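Local coordinates for m3DLH protein (Halieaceae bacterium, PDB 7JKA) that probably hydrolyses dienelactones and related esters, and may also act as a phosphotriesterase, at residues G30-W34 and R59-R63; C42-F48 and R125-F131; W104-R109 and E140-A146. The contacts are given in a common frame with arbitrary orientation. Where two conformers were deposited one is given. Numbering follows the deposited sequence.

Contact 1 (G30-W34 and R59-R63); sequences GELHW and RERAR
The imidazole of His33 lies against the helical turn formed by residues 59-63, with Arg59 O and Arg63 N over one ring face and Ala62 CB approaching obliquely. This is alpha-on-beta packing in an alpha/beta-hydrolase fold: residues 30-34 are extended, in strand 27-35 of the central sheet, and residues 59-63 belong to helix 56-67, which lies against it. The two axes approach to 8.1 Å and cross at -27°, so strand and helix run nearly parallel; the CA atoms of His33 and Arg63 are 5.6 Å apart, those of Glu31 and Arg59 7.4 Å.

Glu31 and His33, two apart on the strand, both point toward the helix, while Leu32 and Trp34 point away. An m chi1 at His33 brings CD2 to 3.6 Å from Ala62 CB and ND1 to 3.7 Å from Arg63 CB. Glu31, t at chi1 and chi2, extends out from the strand toward the helix, where OE1 accepts a hydrogen bond from His33 NE2 at 2.7 Å, which fixes the imidazole in orientation. No hydrogen bond joins the two segments. Between them the charge pairing is a long salt bridge, Glu31 OE1 to Arg59 NE at 3.8 Å; the Arg59 guanidinium also pairs with Asp56. Farther round the helix, Arg63 NE bonds to Glu60 OE1 and Arg63 NH2 to Glu60 OE2, both at 2.9 Å.

Contact 2 (C42-F48 and R125-F131); sequences CPGVVVF and RLAAIGF
Six backbone hydrogen bonds join the parallel strands 42-48 and 126-131, whose axes come within 4.5 Å and cross at -21°. Val45 pairs with Ala127 and Val46 with Ala128, CA atoms 4.6 Å apart in both. Gly44, Val46 and Phe48 each use both N and O: Gly44 N to Arg125 O (3.0 Å) and Gly44 O to Ala127 N (2.8 Å), Val46 N to Ala127 O and Val46 O to Ile129 N (both 2.9 Å), then Phe48 N to Ile129 O (2.8 Å) and Phe48 O to Phe131 N (3.2 Å). Val45 bonds the other way, to Ala71 and Leu73. The Arg125 guanidinium lies with one face over Pro43 CG; its NE pairs with Asp122 and its NH1 bonds to Phe250 O. Val45, Val47, Ala127 and Ile129 share one sheet face; Val46, Phe48, Leu126 and Ala128 the other. At Gly130 a CB would crowd Phe48 CB. The pair lies in the middle of the mainly parallel sheet of an alpha/beta-hydrolase fold, and Gly130 begins a sequence consistent with the nucleophile elbow.

Contact 3 (W104-R109 and E140-A146); sequences WRALAR and ELARSGA
Arg105 grips Glu140 through two hydrogen bonds of a salt bridge, NE to OE1 and NH2 to OE1, both 2.9 Å. Two helices of the alpha/beta-hydrolase fold, 101-116 and 133-143, meet here through a salt-bridge network, because Glu140 OE2 also accepts from Arg143 NH1 at 2.9 Å. The network reaches beyond the segments: Arg105 also pairs with Asp165, Glu140 with Arg101, and Arg143 with Glu195; Arg143 also bonds to Leu159 O. An m chi1 followed by t at chi2 and chi3 extends Arg105 over the last turn of the second helix, where one guanidinium face lies against Glu140 O, Arg143 CB and Ser144 N.

Outward from the charges, Glu140, m at chi1 and chi2, sets its CG over the six-membered ring of Trp104 in a CH-pi contact, 3.5 Å from the ring centroid and 6° off its normal. Trp104, t at chi1, is held in place by a hydrogen bond from NE1 to Thr137. Within the two segments the backbones come nearest at Arg105 and Leu141, whose CA atoms are 5.8 Å apart. Ala108 CB meets Leu141 CB at 4.1 Å, and Leu141 CD1 lies 3.8 Å from Arg109 CA.

The second helix closes in a Schellman motif: Gly145 takes a positive phi (92°), and its N bonds to Ala142 O at 3.0 Å. Ser144 OG bonds back to Leu141 O at 2.7 Å. Past this turn, the Arg109 guanidinium lays one face over Ala146 CA, and Arg109 NH2 donates at 2.9 Å to a water that weakly reaches Ser144 O at 3.3 Å.

The three contacts illustrate how chemistry follows the elements that meet in an alpha/beta fold. Contact 2, strand on strand, buried and nearest the centre of the chain, relies on backbone hydrogen bonds and apolar side chains, from alanine to phenylalanine. Contacts 1 and 3 add helices and turn to charged side chains: contact 1, only partly buried, has a long ion pair, whereas contact 3 has a close network even though it is buried. Helix 56-67 touches contact 2 through Arg61 on Phe131 and Ala62 on Val47; the helices of contact 3 meet Phe48 and Ala128 on the other sheet face. Contacts 1 and 3 do not touch, their centres lying about 20 Å apart.

Contact 1 (G30-W34 and R59-R63)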
loop_
_atom_site.group_PDB
_atom_site.type_symbol
_atom_site.label_atom_id
_atom_site.label_comp_id
_atom_site.label_asym_id
_atom_site.label_seq_id
_atom_site.Cartn_x
_atom_site.Cartn_y
_atom_site.Cartn_z
ATOM N N GLY A 30 -13.469 -4.817 3.436
ATOM C CA GLY A 30 -12.310 -5.250 2.697
ATOM C C GLY A 30 -12.500 -6.655 2.161
ATOM O O GLY A 30 -13.597 -7.224 2.197
ATOM N N GLU A 31 -11.412 -7.205 1.644
ATOM C CA GLU A 31 -11.455 -8.526 1.039
ATOM C C GLU A 31 -10.143 -9.241 1.320
ATOM O O GLU A 31 -9.068 -8.727 0.982
ATOM C CB GLU A 31 -11.733 -8.408 -0.467
ATOM C CG GLU A 31 -12.027 -9.724 -1.152
ATOM C CD GLU A 31 -12.478 -9.518 -2.579
ATOM O OE1 GLU A 31 -11.626 -9.290 -3.436
ATOM O OE2 GLU A 31 -13.700 -9.576 -2.850
ATOM N N LEU A 32 -10.225 -10.412 1.950
ATOM C CA LEU A 32 -9.050 -11.225 2.252
ATOM C C LEU A 32 -8.888 -12.260 1.155
ATOM O O LEU A 32 -9.860 -12.930 0.795
ATOM C CB LEU A 32 -9.162 -11.930 3.611
ATOM C CG LEU A 32 -7.901 -12.708 4.012
ATOM C CD1 LEU A 32 -6.841 -11.743 4.590
ATOM C CD2 LEU A 32 -8.177 -13.842 4.985
ATOM N N HIS A 33 -7.669 -12.374 0.622
ATOM C CA HIS A 33 -7.291 -13.395 -0.350
ATOM C C HIS A 33 -6.243 -14.301 0.266
ATOM O O HIS A 33 -5.301 -13.824 0.899
ATOM C CB HIS A 33 -6.741 -12.759 -1.637
ATOM C CG HIS A 33 -7.779 -12.012 -2.414
ATOM N ND1 HIS A 33 -8.209 -12.420 -3.656
ATOM C CD2 HIS A 33 -8.483 -10.892 -2.113
ATOM C CE1 HIS A 33 -9.150 -11.592 -4.080
ATOM N NE2 HIS A 33 -9.318 -10.646 -3.175
ATOM N N TRP A 34 -6.408 -15.611 0.094
ATOM C CA TRP A 34 -5.447 -16.537 0.671
ATOM C C TRP A 34 -5.477 -17.816 -0.151
ATOM O O TRP A 34 -6.408 -18.058 -0.920
ATOM C CB TRP A 34 -5.734 -16.791 2.160
ATOM C CG TRP A 34 -6.881 -17.725 2.420
ATOM C CD1 TRP A 34 -6.782 -19.050 2.745
ATOM C CD2 TRP A 34 -8.292 -17.429 2.369
ATOM N NE1 TRP A 34 -8.036 -19.596 2.903
ATOM C CE2 TRP A 34 -8.979 -18.627 2.669
ATOM C CE3 TRP A 34 -9.044 -16.271 2.091
ATOM C CZ2 TRP A 34 -10.369 -18.708 2.706
ATOM C CZ3 TRP A 34 -10.437 -16.372 2.119
ATOM C CH2 TRP A 34 -11.079 -17.570 2.434
ATOM N N ARG A 59 -7.905 -5.767 -5.750
ATOM C CA ARG A 59 -8.284 -7.163 -5.549
ATOM C C ARG A 59 -7.348 -8.098 -6.299
ATOM O O ARG A 59 -6.961 -9.157 -5.782
ATOM C CB ARG A 59 -9.727 -7.390 -6.004
ATOM C CG ARG A 59 -10.790 -6.605 -5.237
ATOM C CD ARG A 59 -12.178 -6.944 -5.799
ATOM N NE ARG A 59 -13.212 -6.277 -5.029
ATOM C CZ ARG A 59 -13.853 -5.179 -5.415
ATOM N NH1 ARG A 59 -13.604 -4.628 -6.600
ATOM N NH2 ARG A 59 -14.764 -4.645 -4.615
ATOM N N GLU A 60 -6.996 -7.737 -7.534
ATOM C CA GLU A 60 -6.103 -8.578 -8.318
ATOM C C GLU A 60 -4.718 -8.643 -7.680
ATOM O O GLU A 60 -4.090 -9.702 -7.671
ATOM C CB GLU A 60 -6.034 -8.057 -9.753
ATOM C CG GLU A 60 -4.964 -8.712 -10.601
ATOM C CD GLU A 60 -5.191 -10.188 -10.858
ATOM O OE1 GLU A 60 -6.292 -10.709 -10.560
ATOM O OE2 GLU A 60 -4.243 -10.825 -11.382
ATOM N N ARG A 61 -4.231 -7.539 -7.103
ATOM C CA ARG A 61 -2.925 -7.616 -6.454
ATOM C C ARG A 61 -2.985 -8.489 -5.200
ATOM O O ARG A 61 -2.053 -9.246 -4.915
ATOM C CB ARG A 61 -2.409 -6.213 -6.134
ATOM C CG ARG A 61 -2.352 -5.302 -7.351
ATOM C CD ARG A 61 -1.509 -5.948 -8.425
ATOM N NE ARG A 61 -1.318 -5.196 -9.680
ATOM C CZ ARG A 61 -2.250 -5.040 -10.623
ATOM N NH1 ARG A 61 -3.488 -5.490 -10.430
ATOM N NH2 ARG A 61 -1.952 -4.421 -11.764
ATOM N N ALA A 62 -4.081 -8.413 -4.444
ATOM C CA ALA A 62 -4.237 -9.309 -3.294
ATOM C C ALA A 62 -4.291 -10.756 -3.764
ATOM O O ALA A 62 -3.696 -11.645 -3.147
ATOM C CB ALA A 62 -5.504 -8.944 -2.516
ATOM N N ARG A 63 -5.002 -11.011 -4.857
ATOM C CA ARG A 63 -5.023 -12.361 -5.410
ATOM C C ARG A 63 -3.619 -12.832 -5.768
ATOM O O ARG A 63 -3.239 -13.959 -5.446
ATOM C CB ARG A 63 -5.932 -12.407 -6.632
ATOM C CG ARG A 63 -6.309 -13.799 -7.080
ATOM C CD ARG A 63 -6.931 -13.753 -8.466
ATOM N NE ARG A 63 -5.917 -13.332 -9.431
ATOM C CZ ARG A 63 -4.954 -14.118 -9.902
ATOM N NH1 ARG A 63 -4.881 -15.391 -9.526
ATOM N NH2 ARG A 63 -4.069 -13.631 -10.762
#

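Contact 2 (C42-F48 and R125-F131)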
loop_
_atom_site.group_PDB
_atom_site.type_symbol
_atom_site.label_atom_id
_atom_site.label_comp_id
_atom_site.label_asym_id
_atom_site.label_seq_id
_atom_site.Cartn_x
_atom_site.Cartn_y
_atom_site.Cartn_z
ATOM N N CYS A 42 0.688 -17.926 7.640
ATOM C CA CYS A 42 1.521 -17.371 6.589
ATOM C C CYS A 42 1.661 -15.864 6.753
ATOM O O CYS A 42 0.901 -15.231 7.495
ATOM C CB CYS A 42 0.929 -17.695 5.215
ATOM S SG CYS A 42 -0.636 -16.935 4.981
ATOM N N PRO A 43 2.629 -15.254 6.077
ATOM C CA PRO A 43 2.769 -13.801 6.168
ATOM C C PRO A 43 1.507 -13.107 5.693
ATOM O O PRO A 43 0.836 -13.556 4.762
ATOM C CB PRO A 43 3.952 -13.503 5.239
ATOM C CG PRO A 43 4.711 -14.791 5.221
ATOM C CD PRO A 43 3.673 -15.854 5.229
ATOM N N GLY A 44 1.186 -12.011 6.355
ATOM C CA GLY A 44 0.046 -11.188 5.993
ATOM C C GLY A 44 0.517 -9.921 5.305
ATOM O O GLY A 44 1.522 -9.314 5.704
ATOM N N VAL A 45 -0.234 -9.496 4.297
ATOM C CA VAL A 45 0.066 -8.259 3.584
ATOM C C VAL A 45 -1.215 -7.444 3.504
ATOM O O VAL A 45 -2.233 -7.938 3.000
ATOM C CB VAL A 45 0.632 -8.525 2.168
ATOM C CG1 VAL A 45 1.010 -7.184 1.481
ATOM C CG2 VAL A 45 1.830 -9.474 2.210
ATOM N N VAL A 46 -1.178 -6.211 4.023
ATOM C CA VAL A 46 -2.252 -5.263 3.742
ATOM C C VAL A 46 -1.988 -4.638 2.387
ATOM O O VAL A 46 -0.854 -4.257 2.064
ATOM C CB VAL A 46 -2.362 -4.172 4.815
ATOM C CG1 VAL A 46 -3.542 -3.232 4.470
ATOM C CG2 VAL A 46 -2.528 -4.769 6.166
ATOM N N VAL A 47 -3.035 -4.533 1.585
ATOM C CA VAL A 47 -2.943 -3.920 0.263
ATOM C C VAL A 47 -3.814 -2.665 0.267
ATOM O O VAL A 47 -5.052 -2.754 0.299
ATOM C CB VAL A 47 -3.392 -4.883 -0.840
ATOM C CG1 VAL A 47 -3.265 -4.246 -2.217
ATOM C CG2 VAL A 47 -2.606 -6.241 -0.778
ATOM N N PHE A 48 -3.176 -1.490 0.193
ATOM C CA PHE A 48 -3.949 -0.262 0.109
ATOM C C PHE A 48 -4.111 0.141 -1.345
ATOM O O PHE A 48 -3.115 0.197 -2.094
ATOM C CB PHE A 48 -3.279 0.856 0.899
ATOM C CG PHE A 48 -3.291 0.627 2.384
ATOM C CD1 PHE A 48 -4.481 0.748 3.099
ATOM C CD2 PHE A 48 -2.134 0.252 3.053
ATOM C CE1 PHE A 48 -4.494 0.519 4.478
ATOM C CE2 PHE A 48 -2.139 0.016 4.429
ATOM C CZ PHE A 48 -3.311 0.141 5.139
ATOM N N ARG A 125 4.994 -11.766 10.845
ATOM C CA ARG A 125 5.458 -11.620 9.462
ATOM C C ARG A 125 4.413 -10.820 8.696
ATOM O O ARG A 125 3.514 -11.381 8.063
ATOM C CB ARG A 125 5.712 -12.988 8.825
ATOM C CG ARG A 125 6.939 -13.714 9.379
ATOM C CD ARG A 125 7.288 -14.974 8.566
ATOM N NE ARG A 125 6.234 -15.976 8.662
ATOM C CZ ARG A 125 6.096 -17.000 7.825
ATOM N NH1 ARG A 125 6.952 -17.150 6.821
ATOM N NH2 ARG A 125 5.106 -17.867 7.998
ATOM N N LEU A 126 4.534 -9.496 8.759
ATOM C CA LEU A 126 3.519 -8.613 8.213
ATOM C C LEU A 126 4.151 -7.595 7.275
ATOM O O LEU A 126 5.263 -7.105 7.515
ATOM C CB LEU A 126 2.765 -7.869 9.329
ATOM C CG LEU A 126 2.068 -8.759 10.341
ATOM C CD1 LEU A 126 1.526 -7.946 11.486
ATOM C CD2 LEU A 126 0.916 -9.524 9.686
ATOM N N ALA A 127 3.420 -7.261 6.223
ATOM C CA ALA A 127 3.837 -6.188 5.330
ATOM C C ALA A 127 2.640 -5.344 4.941
ATOM O O ALA A 127 1.484 -5.754 5.066
ATOM C CB ALA A 127 4.519 -6.738 4.067
ATOM N N ALA A 128 2.942 -4.157 4.416
ATOM C CA ALA A 128 1.928 -3.332 3.783
ATOM C C ALA A 128 2.442 -2.863 2.443
ATOM O O ALA A 128 3.594 -2.441 2.339
ATOM C CB ALA A 128 1.564 -2.100 4.643
ATOM N N ILE A 129 1.587 -2.915 1.436
ATOM C CA ILE A 129 1.888 -2.316 0.150
ATOM C C ILE A 129 0.758 -1.367 -0.218
ATOM O O ILE A 129 -0.349 -1.419 0.330
ATOM C CB ILE A 129 2.093 -3.356 -0.965
ATOM C CG1 ILE A 129 0.778 -4.035 -1.401
ATOM C CG2 ILE A 129 3.144 -4.374 -0.550
ATOM C CD1 ILE A 129 0.975 -4.919 -2.680
ATOM N N GLY A 130 1.048 -0.481 -1.158
ATOM C CA GLY A 130 0.027 0.444 -1.600
ATOM C C GLY A 130 0.378 1.044 -2.937
ATOM O O GLY A 130 1.557 1.164 -3.305
ATOM N N PHE A 131 -0.662 1.431 -3.661
ATOM C CA PHE A 131 -0.577 1.960 -5.009
ATOM C C PHE A 131 -1.069 3.394 -4.955
ATOM O O PHE A 131 -2.144 3.654 -4.427
ATOM C CB PHE A 131 -1.427 1.099 -5.952
ATOM C CG PHE A 131 -0.987 -0.318 -5.976
ATOM C CD1 PHE A 131 -1.411 -1.216 -5.010
ATOM C CD2 PHE A 131 -0.040 -0.718 -6.908
ATOM C CE1 PHE A 131 -0.943 -2.526 -5.009
ATOM C CE2 PHE A 131 0.442 -2.026 -6.928
ATOM C CZ PHE A 131 0.001 -2.927 -5.959
#

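Contact 3 (W104-R109 and E140-A146)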
loop_
_atom_site.group_PDB
_atom_site.type_symbol
_atom_site.label_atom_id
_atom_site.label_comp_id
_atom_site.label_asym_id
_atom_site.label_seq_id
_atom_site.Cartn_x
_atom_site.Cartn_y
_atom_site.Cartn_z
ATOM N N TRP A 104 -6.552 9.268 9.150
ATOM C CA TRP A 104 -5.928 8.510 8.083
ATOM C C TRP A 104 -5.203 7.302 8.646
ATOM O O TRP A 104 -5.359 6.187 8.149
ATOM C CB TRP A 104 -4.982 9.454 7.352
ATOM C CG TRP A 104 -4.379 8.988 6.069
ATOM C CD1 TRP A 104 -4.676 7.880 5.361
ATOM C CD2 TRP A 104 -3.343 9.669 5.361
ATOM N NE1 TRP A 104 -3.867 7.810 4.233
ATOM C CE2 TRP A 104 -3.061 8.920 4.209
ATOM C CE3 TRP A 104 -2.650 10.860 5.591
ATOM C CZ2 TRP A 104 -2.072 9.306 3.287
ATOM C CZ3 TRP A 104 -1.687 11.257 4.676
ATOM C CH2 TRP A 104 -1.415 10.489 3.541
ATOM N N ARG A 105 -4.423 7.512 9.705
ATOM C CA ARG A 105 -3.687 6.396 10.290
ATOM C C ARG A 105 -4.626 5.412 10.958
ATOM O O ARG A 105 -4.351 4.213 10.949
ATOM C CB ARG A 105 -2.650 6.921 11.276
ATOM C CG ARG A 105 -1.514 7.616 10.535
ATOM C CD ARG A 105 -0.651 8.482 11.416
ATOM N NE ARG A 105 0.345 9.165 10.581
ATOM C CZ ARG A 105 1.525 9.603 11.004
ATOM N NH1 ARG A 105 1.903 9.409 12.264
ATOM N NH2 ARG A 105 2.349 10.201 10.135
ATOM N N ALA A 106 -5.760 5.885 11.477
ATOM C CA ALA A 106 -6.699 4.982 12.132
ATOM C C ALA A 106 -7.342 4.018 11.148
ATOM O O ALA A 106 -7.542 2.842 11.483
ATOM C CB ALA A 106 -7.770 5.790 12.855
ATOM N N LEU A 107 -7.716 4.489 9.953
ATOM C CA LEU A 107 -8.285 3.560 8.981
ATOM C C LEU A 107 -7.222 2.595 8.455
ATOM O O LEU A 107 -7.539 1.458 8.092
ATOM C CB LEU A 107 -8.985 4.320 7.843
ATOM C CG LEU A 107 -8.211 5.091 6.774
ATOM C CD1 LEU A 107 -7.661 4.170 5.699
ATOM C CD2 LEU A 107 -9.157 6.181 6.186
ATOM N N ALA A 108 -5.955 3.034 8.393
ATOM C CA ALA A 108 -4.889 2.125 7.968
ATOM C C ALA A 108 -4.594 1.089 9.050
ATOM O O ALA A 108 -4.445 -0.104 8.765
ATOM C CB ALA A 108 -3.633 2.920 7.641
ATOM N N ARG A 109 -4.553 1.530 10.305
ATOM C CA ARG A 109 -4.315 0.600 11.401
ATOM C C ARG A 109 -5.479 -0.377 11.563
ATOM O O ARG A 109 -5.261 -1.547 11.912
ATOM C CB ARG A 109 -4.063 1.393 12.683
ATOM C CG ARG A 109 -3.297 0.627 13.713
ATOM C CD ARG A 109 -2.083 1.394 14.212
ATOM N NE ARG A 109 -1.292 0.512 15.053
ATOM C CZ ARG A 109 -0.380 0.910 15.929
ATOM N NH1 ARG A 109 0.263 -0.004 16.650
ATOM N NH2 ARG A 109 -0.132 2.206 16.107
ATOM N N GLU A 140 2.146 6.081 5.924
ATOM C CA GLU A 140 1.561 6.626 7.147
ATOM C C GLU A 140 1.421 5.552 8.212
ATOM O O GLU A 140 1.671 5.799 9.398
ATOM C CB GLU A 140 0.187 7.242 6.863
ATOM C CG GLU A 140 0.260 8.555 6.096
ATOM C CD GLU A 140 1.068 9.606 6.820
ATOM O OE1 GLU A 140 0.594 10.143 7.842
ATOM O OE2 GLU A 140 2.180 9.916 6.344
ATOM N N LEU A 141 1.053 4.338 7.796
ATOM C CA LEU A 141 0.938 3.231 8.738
ATOM C C LEU A 141 2.294 2.892 9.330
ATOM O O LEU A 141 2.421 2.699 10.541
ATOM C CB LEU A 141 0.358 2.008 8.032
ATOM C CG LEU A 141 0.167 0.737 8.885
ATOM C CD1 LEU A 141 -0.778 0.996 10.066
ATOM C CD2 LEU A 141 -0.393 -0.373 7.980
ATOM N N ALA A 142 3.338 2.875 8.500
ATOM C CA ALA A 142 4.671 2.648 9.044
ATOM C C ALA A 142 5.081 3.750 10.005
ATOM O O ALA A 142 5.647 3.476 11.073
ATOM C CB ALA A 142 5.674 2.541 7.898
ATOM N N ARG A 143 4.803 5.005 9.638
ATOM C CA ARG A 143 5.186 6.139 10.482
ATOM C C ARG A 143 4.479 6.100 11.829
ATOM O O ARG A 143 5.019 6.592 12.835
ATOM C CB ARG A 143 4.848 7.437 9.755
ATOM C CG ARG A 143 5.841 7.796 8.655
ATOM C CD ARG A 143 5.321 8.971 7.830
ATOM N NE ARG A 143 6.359 9.531 6.962
ATOM C CZ ARG A 143 6.106 10.406 5.992
ATOM N NH1 ARG A 143 4.864 10.816 5.765
ATOM N NH2 ARG A 143 7.098 10.908 5.277
ATOM N N SER A 144 3.280 5.519 11.869
ATOM C CA SER A 144 2.538 5.430 13.130
ATOM C C SER A 144 3.215 4.508 14.130
ATOM O O SER A 144 2.854 4.517 15.321
ATOM C CB SER A 144 1.117 4.928 12.869
ATOM O OG SER A 144 1.101 3.513 12.729
ATOM N N GLY A 145 4.182 3.713 13.677
ATOM C CA GLY A 145 4.872 2.793 14.556
ATOM C C GLY A 145 4.270 1.416 14.600
ATOM O O GLY A 145 4.571 0.648 15.525
ATOM N N ALA A 146 3.429 1.081 13.631
ATOM C CA ALA A 146 2.823 -0.236 13.570
ATOM C C ALA A 146 3.880 -1.318 13.364
ATOM O O ALA A 146 4.970 -1.086 12.811
ATOM C CB ALA A 146 1.780 -0.269 12.450
HETATM O O HOH W 1 2.124 2.568 17.915
#